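Local coordinates for protein (R)-specific secondary-alkylsulfatase (Pseudomonas sp., PDB 4AXH) that hydrolyses secondary alkyl sulfates enantioselectively with inversion of configuration, turning (R)-sulfate esters into (S)-alcohols and sulfate, at residues His213-Asn218 against Pro549-Asp554; Val266-Glu269 against Arg274-Val277; Leu572-Glu577 against Glu644-Leu649. One frame throughout, in Å; residues are numbered along the deposited sequence.

Interaction 1. Residues His213-Asn218 against Pro549-Asp554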
ATOM      1  N   HIS A 213      -9.696 -13.734   7.154  1.00 44.31           N
ATOM      2  CA  HIS A 213      -8.391 -13.587   6.525  1.00 42.98           C
ATOM      3  C   HIS A 213      -7.827 -14.830   5.887  1.00 44.07           C
ATOM      4  O   HIS A 213      -7.312 -14.740   4.780  1.00 42.50           O
ATOM      5  CB  HIS A 213      -7.386 -12.930   7.474  1.00 43.29           C
ATOM      6  CG  HIS A 213      -7.735 -11.515   7.757  1.00 45.89           C
ATOM      7  ND1 HIS A 213      -8.155 -11.123   9.009  1.00 47.10           N
ATOM      8  CD2 HIS A 213      -7.799 -10.459   6.910  1.00 46.23           C
ATOM      9  CE1 HIS A 213      -8.403  -9.831   8.904  1.00 45.93           C
ATOM     10  NE2 HIS A 213      -8.202  -9.390   7.655  1.00 45.91           N
ATOM     11  N   ALA A 214      -7.921 -15.982   6.568  1.00 39.53           N
ATOM     12  CA  ALA A 214      -7.450 -17.243   6.020  1.00 39.27           C
ATOM     13  C   ALA A 214      -8.073 -17.485   4.607  1.00 48.93           C
ATOM     14  O   ALA A 214      -7.377 -17.929   3.697  1.00 48.16           O
ATOM     15  CB  ALA A 214      -7.800 -18.374   6.973  1.00 38.78           C
ATOM     16  N   VAL A 215      -9.360 -17.117   4.417  1.00 50.28           N
ATOM     17  CA  VAL A 215     -10.079 -17.302   3.152  1.00 52.04           C
ATOM     18  C   VAL A 215      -9.944 -16.141   2.117  1.00 61.28           C
ATOM     19  O   VAL A 215      -9.871 -16.413   0.927  1.00 60.49           O
ATOM     20  CB  VAL A 215     -11.542 -17.847   3.356  1.00 54.85           C
ATOM     21  CG1 VAL A 215     -11.588 -18.965   4.403  1.00 53.25           C
ATOM     22  CG2 VAL A 215     -12.497 -16.746   3.772  1.00 54.77           C
ATOM     23  N   SER A 216      -9.888 -14.874   2.575  1.00 63.32           N
ATOM     24  CA  SER A 216      -9.832 -13.680   1.707  1.00 65.82           C
ATOM     25  C   SER A 216      -8.477 -13.333   1.081  1.00 78.58           C
ATOM     26  O   SER A 216      -8.418 -13.046  -0.118  1.00 78.98           O
ATOM     27  CB  SER A 216     -10.427 -12.462   2.410  1.00 66.73           C
ATOM     28  OG  SER A 216     -11.731 -12.730   2.901  1.00 64.29           O
ATOM     29  N   GLU A 217      -7.404 -13.316   1.893  1.00 81.39           N
ATOM     30  CA  GLU A 217      -6.054 -13.008   1.402  1.00 84.73           C
ATOM     31  C   GLU A 217      -5.476 -14.130   0.500  1.00 96.82           C
ATOM     32  O   GLU A 217      -4.660 -13.839  -0.391  1.00 95.91           O
ATOM     33  CB  GLU A 217      -5.095 -12.676   2.572  1.00 86.16           C
ATOM     34  CG  GLU A 217      -4.614 -13.885   3.377  1.00 97.97           C
ATOM     35  CD  GLU A 217      -3.654 -13.632   4.525  1.00102.29           C
ATOM     36  OE1 GLU A 217      -2.502 -13.214   4.255  1.00 97.79           O
ATOM     37  OE2 GLU A 217      -4.039 -13.908   5.688  1.00 42.48           O
ATOM     38  N   ASN A 218      -5.928 -15.403   0.743  1.00 99.80           N
ATOM     39  CA  ASN A 218      -5.488 -16.648   0.086  1.00102.10           C
ATOM     40  C   ASN A 218      -6.341 -17.170  -1.103  1.00109.74           C
ATOM     41  O   ASN A 218      -5.876 -18.091  -1.798  1.00110.33           O
ATOM     42  CB  ASN A 218      -5.241 -17.769   1.127  1.00104.05           C
ATOM     43  CG  ASN A 218      -4.204 -17.450   2.186  1.00127.09           C
ATOM     44  OD1 ASN A 218      -2.962 -17.187   1.772  1.00115.79           O
ATOM     45  ND2 ASN A 218      -4.492 -17.463   3.387  1.00121.58           N
ATOM     46  N   PRO A 549     -21.004 -16.806  -0.282  1.00 71.36           N
ATOM     47  CA  PRO A 549     -21.537 -16.299  -1.554  1.00 70.21           C
ATOM     48  C   PRO A 549     -20.939 -14.953  -1.976  1.00 73.36           C
ATOM     49  O   PRO A 549     -20.537 -14.822  -3.126  1.00 73.62           O
ATOM     50  CB  PRO A 549     -23.040 -16.209  -1.292  1.00 72.00           C
ATOM     51  CG  PRO A 549     -23.186 -16.271   0.194  1.00 76.79           C
ATOM     52  CD  PRO A 549     -22.093 -17.155   0.644  1.00 72.42           C
ATOM     53  N   ASP A 550     -20.829 -13.986  -1.034  1.00 68.99           N
ATOM     54  CA  ASP A 550     -20.269 -12.647  -1.250  1.00 68.08           C
ATOM     55  C   ASP A 550     -18.836 -12.696  -1.778  1.00 70.41           C
ATOM     56  O   ASP A 550     -18.483 -11.920  -2.670  1.00 70.06           O
ATOM     57  CB  ASP A 550     -20.352 -11.795   0.028  1.00 70.05           C
ATOM     58  CG  ASP A 550     -20.163 -12.565   1.321  1.00 83.26           C
ATOM     59  OD1 ASP A 550     -21.063 -13.362   1.674  1.00 85.50           O
ATOM     60  OD2 ASP A 550     -19.097 -12.395   1.970  1.00 86.03           O
ATOM     61  N   MET A 551     -18.024 -13.631  -1.254  1.00 64.79           N
ATOM     62  CA  MET A 551     -16.644 -13.836  -1.689  1.00 63.90           C
ATOM     63  C   MET A 551     -16.638 -14.384  -3.098  1.00 71.56           C
ATOM     64  O   MET A 551     -15.878 -13.901  -3.942  1.00 71.72           O
ATOM     65  CB  MET A 551     -15.914 -14.798  -0.744  1.00 65.31           C
ATOM     66  CG  MET A 551     -15.343 -14.103   0.460  1.00 67.28           C
ATOM     67  SD  MET A 551     -15.027 -15.205   1.835  1.00 69.24           S
ATOM     68  CE  MET A 551     -15.077 -13.996   3.202  1.00 65.90           C
ATOM     69  N   PHE A 552     -17.520 -15.369  -3.361  1.00 69.66           N
ATOM     70  CA  PHE A 552     -17.690 -15.965  -4.679  1.00 69.85           C
ATOM     71  C   PHE A 552     -18.185 -14.919  -5.706  1.00 70.23           C
ATOM     72  O   PHE A 552     -17.718 -14.923  -6.849  1.00 70.06           O
ATOM     73  CB  PHE A 552     -18.627 -17.177  -4.599  1.00 72.59           C
ATOM     74  CG  PHE A 552     -19.099 -17.704  -5.935  1.00 75.94           C
ATOM     75  CD1 PHE A 552     -18.252 -18.454  -6.748  1.00 80.73           C
ATOM     76  CD2 PHE A 552     -20.391 -17.459  -6.379  1.00 79.17           C
ATOM     77  CE1 PHE A 552     -18.689 -18.928  -7.994  1.00 81.88           C
ATOM     78  CE2 PHE A 552     -20.829 -17.942  -7.619  1.00 82.29           C
ATOM     79  CZ  PHE A 552     -19.976 -18.672  -8.417  1.00 80.65           C
ATOM     80  N   PHE A 553     -19.114 -14.028  -5.308  1.00 63.48           N
ATOM     81  CA  PHE A 553     -19.618 -13.014  -6.237  1.00 62.03           C
ATOM     82  C   PHE A 553     -18.602 -11.926  -6.593  1.00 64.63           C
ATOM     83  O   PHE A 553     -18.596 -11.441  -7.733  1.00 62.83           O
ATOM     84  CB  PHE A 553     -21.000 -12.474  -5.834  1.00 63.46           C
ATOM     85  CG  PHE A 553     -22.110 -13.503  -5.953  1.00 64.59           C
ATOM     86  CD1 PHE A 553     -22.334 -14.181  -7.154  1.00 67.21           C
ATOM     87  CD2 PHE A 553     -22.945 -13.777  -4.878  1.00 66.34           C
ATOM     88  CE1 PHE A 553     -23.343 -15.142  -7.258  1.00 67.40           C
ATOM     89  CE2 PHE A 553     -23.964 -14.725  -4.987  1.00 68.93           C
ATOM     90  CZ  PHE A 553     -24.144 -15.409  -6.171  1.00 67.10           C
ATOM     91  N   ASP A 554     -17.687 -11.614  -5.641  1.00 61.39           N
ATOM     92  CA  ASP A 554     -16.589 -10.663  -5.816  1.00 60.33           C
ATOM     93  C   ASP A 554     -15.615 -11.210  -6.887  1.00 62.31           C
ATOM     94  O   ASP A 554     -15.083 -10.456  -7.714  1.00 60.59           O
ATOM     95  CB  ASP A 554     -15.902 -10.383  -4.456  1.00 62.47           C
ATOM     96  CG  ASP A 554     -16.638  -9.413  -3.524  1.00 75.05           C
ATOM     97  OD1 ASP A 554     -17.509  -8.643  -4.019  1.00 78.24           O
ATOM     98  OD2 ASP A 554     -16.298  -9.372  -2.315  1.00 75.75           O
TER
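An interface between two helices of different domains is made where Val215 and Ser216, on helix 210-219, receive the thioether end of Met551, on the first turn of helix 549-559. Between residues 213-218 and 549-554 the nearest CA atoms are those of Ser216 and Met551, 7.6 Å apart. Contact is confined to three residues and buries 104 Å² in all, about half of it on Met551. Met551 SD lies 3.5 Å from Val215 CG2; the two side chains cross at about a right angle, and CG2 is the valine branch that touches. From SD the chain ends in CE, which sits 3.6 Å from Ser216 OG and 3.8 Å from Val215 CG2; the terminal methyl thus bridges neighbouring residues of the facing helix. Beyond CG the methionine is extended (chi2 159°, chi3 -157°), which carries the thioether across the gap between the backbones. Helix 210-219 belongs to the metallo-beta-lactamase part of the enzyme and helix 549-559 to the C-terminal, SCP2-like part, and this small patch is one place where they meet. Ser216 OG is hydrogen-bonded to Glu212 O one turn back in its own helix; toward Met551 it faces a methyl, so that touch is van der Waals packing. At the start of the other helix, Thr548 OG1 bonds both Met551 N and Asp550 OD2, while Gln594 NE2 is bonded to Asp550 O and Asp554 OD1. Val215 also packs on Leu261, and the side chain of Ser216 is about 11 Å from that of the zinc ligand His181.

Interaction 2. Residues Val266-Glu269 against Arg274-Val277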
ATOM      1  N   VAL A 266     -12.030 -21.605  19.679  1.00 42.70           N
ATOM      2  CA  VAL A 266     -11.875 -20.421  20.524  1.00 40.61           C
ATOM      3  C   VAL A 266     -10.996 -19.318  19.916  1.00 41.92           C
ATOM      4  O   VAL A 266      -9.815 -19.541  19.607  1.00 42.22           O
ATOM      5  CB  VAL A 266     -11.576 -20.783  22.019  1.00 43.24           C
ATOM      6  CG1 VAL A 266     -10.947 -22.169  22.184  1.00 42.49           C
ATOM      7  CG2 VAL A 266     -10.784 -19.706  22.753  1.00 42.79           C
ATOM      8  N   LEU A 267     -11.587 -18.125  19.767  1.00 35.39           N
ATOM      9  CA  LEU A 267     -10.961 -16.927  19.205  1.00 34.69           C
ATOM     10  C   LEU A 267     -10.378 -15.984  20.249  1.00 35.62           C
ATOM     11  O   LEU A 267     -11.077 -15.610  21.186  1.00 35.69           O
ATOM     12  CB  LEU A 267     -11.994 -16.168  18.364  1.00 35.76           C
ATOM     13  CG  LEU A 267     -12.037 -16.536  16.882  1.00 41.88           C
ATOM     14  CD1 LEU A 267     -13.415 -16.403  16.334  1.00 43.28           C
ATOM     15  CD2 LEU A 267     -11.079 -15.666  16.083  1.00 43.93           C
ATOM     16  N   ILE A 268      -9.110 -15.575  20.065  1.00 30.06           N
ATOM     17  CA  ILE A 268      -8.410 -14.642  20.942  1.00 29.09           C
ATOM     18  C   ILE A 268      -8.772 -13.228  20.489  1.00 34.83           C
ATOM     19  O   ILE A 268      -8.456 -12.820  19.356  1.00 34.47           O
ATOM     20  CB  ILE A 268      -6.883 -14.920  20.987  1.00 32.00           C
ATOM     21  CG1 ILE A 268      -6.547 -16.438  21.080  1.00 31.73           C
ATOM     22  CG2 ILE A 268      -6.169 -14.090  22.070  1.00 32.34           C
ATOM     23  CD1 ILE A 268      -7.237 -17.270  22.213  1.00 35.16           C
ATOM     24  N   GLU A 269      -9.486 -12.494  21.355  1.00 33.61           N
ATOM     25  CA  GLU A 269     -10.005 -11.171  21.011  1.00 35.90           C
ATOM     26  C   GLU A 269      -9.410 -10.000  21.764  1.00 42.40           C
ATOM     27  O   GLU A 269      -9.434  -8.868  21.252  1.00 42.37           O
ATOM     28  CB  GLU A 269     -11.553 -11.163  21.027  1.00 37.95           C
ATOM     29  CG  GLU A 269     -12.201 -12.101  19.996  1.00 51.70           C
ATOM     30  CD  GLU A 269     -12.216 -11.654  18.541  1.00 65.93           C
ATOM     31  OE1 GLU A 269     -12.046 -10.440  18.283  1.00 62.85           O
ATOM     32  OE2 GLU A 269     -12.431 -12.515  17.658  1.00 56.86           O
ATOM     33  N   ARG A 274      -4.979 -15.173  28.697  1.00 41.52           N
ATOM     34  CA  ARG A 274      -4.421 -16.340  29.375  0.50 41.76           C
ATOM     35  C   ARG A 274      -5.424 -17.479  29.274  1.00 45.52           C
ATOM     36  O   ARG A 274      -6.622 -17.250  29.480  1.00 47.92           O
ATOM     37  CB  ARG A 274      -4.124 -16.021  30.847  0.50 41.98           C
ATOM     38  CG  ARG A 274      -2.915 -15.123  31.066  0.50 48.72           C
ATOM     39  CD  ARG A 274      -2.386 -15.279  32.476  0.50 53.42           C
ATOM     40  NE  ARG A 274      -2.002 -16.665  32.740  0.50 58.06           N
ATOM     41  CZ  ARG A 274      -0.768 -17.147  32.627  0.50 69.77           C
ATOM     42  NH1 ARG A 274       0.240 -16.348  32.291  0.50 49.97           N
ATOM     43  NH2 ARG A 274      -0.528 -18.424  32.874  0.50 57.53           N
ATOM     44  N   HIS A 275      -4.958 -18.685  28.921  1.00 38.88           N
ATOM     45  CA  HIS A 275      -5.794 -19.894  28.798  1.00 37.25           C
ATOM     46  C   HIS A 275      -5.040 -21.120  29.243  1.00 43.85           C
ATOM     47  O   HIS A 275      -3.839 -21.257  28.981  1.00 44.71           O
ATOM     48  CB  HIS A 275      -6.281 -20.134  27.375  1.00 36.50           C
ATOM     49  CG  HIS A 275      -7.272 -19.138  26.912  1.00 38.81           C
ATOM     50  ND1 HIS A 275      -8.610 -19.332  27.108  1.00 40.41           N
ATOM     51  CD2 HIS A 275      -7.080 -17.976  26.246  1.00 40.71           C
ATOM     52  CE1 HIS A 275      -9.202 -18.273  26.578  1.00 40.61           C
ATOM     53  NE2 HIS A 275      -8.317 -17.434  26.037  1.00 40.73           N
ATOM     54  N   THR A 276      -5.757 -22.033  29.879  1.00 40.74           N
ATOM     55  CA  THR A 276      -5.185 -23.276  30.351  1.00 41.15           C
ATOM     56  C   THR A 276      -5.948 -24.442  29.743  1.00 45.73           C
ATOM     57  O   THR A 276      -7.182 -24.391  29.656  1.00 46.30           O
ATOM     58  CB  THR A 276      -4.892 -23.228  31.884  1.00 50.84           C
ATOM     59  OG1 THR A 276      -4.360 -24.482  32.350  1.00 43.87           O
ATOM     60  CG2 THR A 276      -6.101 -22.803  32.704  1.00 52.48           C
ATOM     61  N   VAL A 277      -5.204 -25.429  29.198  1.00 41.80           N
ATOM     62  CA  VAL A 277      -5.759 -26.612  28.513  1.00 41.17           C
ATOM     63  C   VAL A 277      -4.832 -27.802  28.728  1.00 48.15           C
ATOM     64  O   VAL A 277      -3.649 -27.716  28.406  1.00 50.74           O
ATOM     65  CB  VAL A 277      -6.121 -26.341  27.002  1.00 42.83           C
ATOM     66  CG1 VAL A 277      -4.902 -25.963  26.165  1.00 41.55           C
ATOM     67  CG2 VAL A 277      -6.882 -27.515  26.377  1.00 41.99           C
TER
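Ile268 CD1 approaches the imidazole of His275 on its NE2-CD2 side, 4.0 Å from NE2 and 4.1 Å from CD2. Val266 CG2 adds a looser touch, 4.4 Å from His275 CE1. Both methyls come at the ring obliquely, and Ile268 and His275 extend to meet from opposite directions. His275 CG lies anti to its carbonyl carbon (chi1 -69°), on a CB directed at strand 266-268, which turns the ring toward Ile268 and Val266; the backbones stay apart, 9.5 Å between the nearest CA atoms, those of Ile268 and Arg274. In the next shell, His275 NE2 is hydrogen-bonded to Glu273 OE1, and OE2 of the same carboxylate accepts from Glu269 N; Glu273 therefore ties the histidine to the end of the opposing strand. Backbone bonds place strand 266-268 beside Ala206 and Val204, at the edge of the eight-stranded sheet, whereas His275 pairs with Leu282 in the six-stranded one. The contact thus joins edge strands of the two sheets of the metallo-beta-lactamase fold, close to the short connection between them. With 86 Å² buried and only methyl groups of strand 266-268 against the ring, the direct contact is dispersive, and a polar restraint on the imidazole comes from Glu273, outside the two segments.

Interaction 3. Residues Leu572-Glu577 against Glu644-Leu649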
ATOM      1  N   LEU A 572     -30.002  -9.545 -10.527  1.00 90.59           N
ATOM      2  CA  LEU A 572     -30.204 -10.940 -10.160  1.00 89.82           C
ATOM      3  C   LEU A 572     -30.242 -11.100  -8.651  1.00 92.27           C
ATOM      4  O   LEU A 572     -29.226 -10.884  -7.993  1.00 93.25           O
ATOM      5  CB  LEU A 572     -29.072 -11.833 -10.743  1.00 90.06           C
ATOM      6  CG  LEU A 572     -28.765 -11.778 -12.266  1.00 95.21           C
ATOM      7  CD1 LEU A 572     -27.772 -10.654 -12.602  1.00 95.54           C
ATOM      8  CD2 LEU A 572     -28.173 -13.096 -12.745  1.00 97.80           C
ATOM      9  N   ASN A 573     -31.404 -11.477  -8.096  1.00 85.99           N
ATOM     10  CA  ASN A 573     -31.524 -11.792  -6.675  1.00 84.09           C
ATOM     11  C   ASN A 573     -31.085 -13.239  -6.503  1.00 84.20           C
ATOM     12  O   ASN A 573     -31.325 -14.072  -7.381  1.00 84.00           O
ATOM     13  CB  ASN A 573     -32.951 -11.625  -6.170  1.00 86.81           C
ATOM     14  CG  ASN A 573     -33.317 -10.202  -5.852  1.00126.95           C
ATOM     15  OD1 ASN A 573     -32.458  -9.335  -5.640  1.00123.80           O
ATOM     16  ND2 ASN A 573     -34.613  -9.938  -5.777  1.00123.94           N
ATOM     17  N   TRP A 574     -30.394 -13.521  -5.400  1.00 77.00           N
ATOM     18  CA  TRP A 574     -29.893 -14.841  -5.039  1.00 74.58           C
ATOM     19  C   TRP A 574     -30.343 -15.104  -3.611  1.00 77.22           C
ATOM     20  O   TRP A 574     -30.198 -14.229  -2.743  1.00 77.82           O
ATOM     21  CB  TRP A 574     -28.359 -14.882  -5.143  1.00 72.30           C
ATOM     22  CG  TRP A 574     -27.829 -14.828  -6.541  1.00 72.26           C
ATOM     23  CD1 TRP A 574     -27.730 -13.730  -7.346  1.00 75.05           C
ATOM     24  CD2 TRP A 574     -27.279 -15.920  -7.284  1.00 71.78           C
ATOM     25  NE1 TRP A 574     -27.202 -14.083  -8.567  1.00 74.44           N
ATOM     26  CE2 TRP A 574     -26.886 -15.416  -8.545  1.00 75.57           C
ATOM     27  CE3 TRP A 574     -27.060 -17.279  -6.997  1.00 72.90           C
ATOM     28  CZ2 TRP A 574     -26.303 -16.223  -9.527  1.00 74.55           C
ATOM     29  CZ3 TRP A 574     -26.492 -18.081  -7.973  1.00 74.25           C
ATOM     30  CH2 TRP A 574     -26.130 -17.555  -9.225  1.00 74.79           C
ATOM     31  N   VAL A 575     -30.947 -16.280  -3.374  1.00 71.15           N
ATOM     32  CA  VAL A 575     -31.450 -16.651  -2.052  1.00 69.44           C
ATOM     33  C   VAL A 575     -30.964 -18.006  -1.656  1.00 73.98           C
ATOM     34  O   VAL A 575     -31.156 -18.976  -2.385  1.00 73.36           O
ATOM     35  CB  VAL A 575     -32.960 -16.356  -1.760  1.00 72.18           C
ATOM     36  CG1 VAL A 575     -33.698 -15.757  -2.965  1.00 72.08           C
ATOM     37  CG2 VAL A 575     -33.705 -17.556  -1.176  1.00 71.49           C
ATOM     38  N   PHE A 576     -30.261 -18.053  -0.529  1.00 72.30           N
ATOM     39  CA  PHE A 576     -29.648 -19.257   0.002  1.00 73.21           C
ATOM     40  C   PHE A 576     -30.379 -19.713   1.258  1.00 81.61           C
ATOM     41  O   PHE A 576     -30.149 -19.184   2.349  1.00 81.49           O
ATOM     42  CB  PHE A 576     -28.149 -19.014   0.256  1.00 74.72           C
ATOM     43  CG  PHE A 576     -27.325 -18.760  -0.983  1.00 75.47           C
ATOM     44  CD1 PHE A 576     -27.181 -17.472  -1.491  1.00 77.63           C
ATOM     45  CD2 PHE A 576     -26.655 -19.798  -1.615  1.00 77.87           C
ATOM     46  CE1 PHE A 576     -26.396 -17.231  -2.626  1.00 80.47           C
ATOM     47  CE2 PHE A 576     -25.872 -19.557  -2.747  1.00 79.11           C
ATOM     48  CZ  PHE A 576     -25.748 -18.275  -3.248  1.00 78.54           C
ATOM     49  N   GLU A 577     -31.292 -20.673   1.079  1.00 82.30           N
ATOM     50  CA  GLU A 577     -32.155 -21.241   2.119  1.00 84.77           C
ATOM     51  C   GLU A 577     -31.401 -21.834   3.312  1.00 91.74           C
ATOM     52  O   GLU A 577     -31.799 -21.613   4.462  1.00 92.10           O
ATOM     53  CB  GLU A 577     -33.180 -22.241   1.525  1.00 86.87           C
ATOM     54  CG  GLU A 577     -32.615 -23.273   0.545  1.00101.93           C
ATOM     55  CD  GLU A 577     -33.164 -23.311  -0.881  1.00122.21           C
ATOM     56  OE1 GLU A 577     -33.656 -22.269  -1.375  1.00113.63           O
ATOM     57  OE2 GLU A 577     -33.077 -24.390  -1.516  1.00107.74           O
ATOM     58  N   GLU A 644     -27.233 -16.246 -19.424  1.00 84.27           N
ATOM     59  CA  GLU A 644     -26.731 -15.049 -20.095  1.00 84.62           C
ATOM     60  C   GLU A 644     -25.580 -14.487 -19.251  1.00 87.29           C
ATOM     61  O   GLU A 644     -24.478 -14.278 -19.773  1.00 87.48           O
ATOM     62  CB  GLU A 644     -27.875 -14.007 -20.220  1.00 86.64           C
ATOM     63  CG  GLU A 644     -27.520 -12.731 -20.977  1.00103.30           C
ATOM     64  CD  GLU A 644     -28.623 -11.692 -21.142  1.00137.56           C
ATOM     65  OE1 GLU A 644     -29.807 -12.011 -20.883  1.00129.55           O
ATOM     66  OE2 GLU A 644     -28.297 -10.554 -21.554  1.00139.75           O
ATOM     67  N   PHE A 645     -25.835 -14.293 -17.939  1.00 81.90           N
ATOM     68  CA  PHE A 645     -24.858 -13.777 -16.992  1.00 80.57           C
ATOM     69  C   PHE A 645     -23.592 -14.637 -16.953  1.00 82.12           C
ATOM     70  O   PHE A 645     -22.501 -14.092 -17.094  1.00 81.96           O
ATOM     71  CB  PHE A 645     -25.488 -13.588 -15.597  1.00 82.11           C
ATOM     72  CG  PHE A 645     -24.504 -13.394 -14.474  1.00 83.29           C
ATOM     73  CD1 PHE A 645     -23.616 -12.320 -14.481  1.00 86.19           C
ATOM     74  CD2 PHE A 645     -24.464 -14.280 -13.405  1.00 85.43           C
ATOM     75  CE1 PHE A 645     -22.691 -12.153 -13.452  1.00 87.03           C
ATOM     76  CE2 PHE A 645     -23.539 -14.112 -12.374  1.00 88.17           C
ATOM     77  CZ  PHE A 645     -22.658 -13.050 -12.405  1.00 86.25           C
ATOM     78  N   PHE A 646     -23.744 -15.964 -16.836  1.00 76.72           N
ATOM     79  CA  PHE A 646     -22.649 -16.929 -16.803  1.00 76.16           C
ATOM     80  C   PHE A 646     -21.833 -17.008 -18.097  1.00 79.56           C
ATOM     81  O   PHE A 646     -20.675 -17.442 -18.071  1.00 79.28           O
ATOM     82  CB  PHE A 646     -23.173 -18.312 -16.378  1.00 78.15           C
ATOM     83  CG  PHE A 646     -23.378 -18.419 -14.891  1.00 79.90           C
ATOM     84  CD1 PHE A 646     -24.470 -17.819 -14.276  1.00 82.17           C
ATOM     85  CD2 PHE A 646     -22.441 -19.055 -14.092  1.00 83.66           C
ATOM     86  CE1 PHE A 646     -24.634 -17.877 -12.890  1.00 85.45           C
ATOM     87  CE2 PHE A 646     -22.613 -19.123 -12.706  1.00 85.15           C
ATOM     88  CZ  PHE A 646     -23.710 -18.531 -12.114  1.00 83.98           C
ATOM     89  N   GLY A 647     -22.438 -16.573 -19.204  1.00 75.92           N
ATOM     90  CA  GLY A 647     -21.813 -16.549 -20.524  1.00 75.78           C
ATOM     91  C   GLY A 647     -20.862 -15.389 -20.705  1.00 80.24           C
ATOM     92  O   GLY A 647     -20.055 -15.381 -21.639  1.00 80.10           O
ATOM     93  N   LEU A 648     -20.947 -14.413 -19.795  1.00 77.39           N
ATOM     94  CA  LEU A 648     -20.143 -13.187 -19.778  1.00 77.00           C
ATOM     95  C   LEU A 648     -18.920 -13.288 -18.853  1.00 77.29           C
ATOM     96  O   LEU A 648     -18.170 -12.322 -18.711  1.00 77.60           O
ATOM     97  CB  LEU A 648     -21.039 -12.003 -19.354  1.00 77.50           C
ATOM     98  CG  LEU A 648     -22.213 -11.704 -20.278  1.00 82.85           C
ATOM     99  CD1 LEU A 648     -23.215 -10.803 -19.606  1.00 83.63           C
ATOM    100  CD2 LEU A 648     -21.735 -11.145 -21.606  1.00 85.70           C
ATOM    101  N   LEU A 649     -18.719 -14.463 -18.251  1.00 69.49           N
ATOM    102  CA  LEU A 649     -17.656 -14.753 -17.307  1.00 67.23           C
ATOM    103  C   LEU A 649     -16.415 -15.318 -17.981  1.00 70.51           C
ATOM    104  O   LEU A 649     -16.487 -16.379 -18.598  1.00 68.48           O
ATOM    105  CB  LEU A 649     -18.205 -15.779 -16.308  1.00 66.62           C
ATOM    106  CG  LEU A 649     -18.653 -15.311 -14.936  1.00 70.00           C
ATOM    107  CD1 LEU A 649     -19.272 -13.908 -14.959  1.00 69.82           C
ATOM    108  CD2 LEU A 649     -19.587 -16.326 -14.316  1.00 70.89           C
TER
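Strand 570-576 contributes an extended run in which Leu572 and Trp574, two residues apart, both direct their side chains at Phe645 and Phe646 of residues 644-649. The backbones stay well separated, with 9.1 Å between the CA atoms of Leu572 and Phe645, and a type I beta turn runs from Phe646 to Leu649. Leu572 CD2 nestles at the root of the Phe645 side chain, 3.9 Å from its CB and equally near its CD2. With CG anti to the backbone N (chi1 165°), the Phe645 ring reaches toward the strand, where CE2 comes to 4.5 Å from Trp574 CZ2, obliquely. The indole's six-membered ring meets Phe646 edge to edge: Trp574 CH2 is 3.9 Å from Phe646 CZ, each atom lying near the plane of the other ring. On the strand's sheet, Trp574 is flanked by Ile583 and Leu585 of strand 581-588 and by Val607 and Leu609 of strand 605-609. These residues form part of the core of the C-terminal SCP2-like domain, where helices pack on one side of a five-stranded sheet. All cross-contacts are between carbon atoms, and the 158 Å² buried here is consistent with cohesion by hydrophobic burial and dispersion.

Overall arrangement
Interactions 1 and 3 are contiguous: their centres are 17 Å apart, and Phe553 CZ lies 3.4 Å from Trp574 CD2, with the two ring planes at about 55°. Pro549 CB against Phe576 CE1, at 3.8 Å, makes a second join. Helix 549-559 therefore meets the catalytic domain through Met551 and its own domain's core through Phe553. Interaction 2 stands apart from both, its centre 26 Å from that of interaction 1 and 41 Å from that of interaction 3. Interactions 1 and 2 each reach within about 11 Å, side chain to side chain, of a zinc-binding histidine, His181 and His179 respectively; interaction 3 is remote from the metal site.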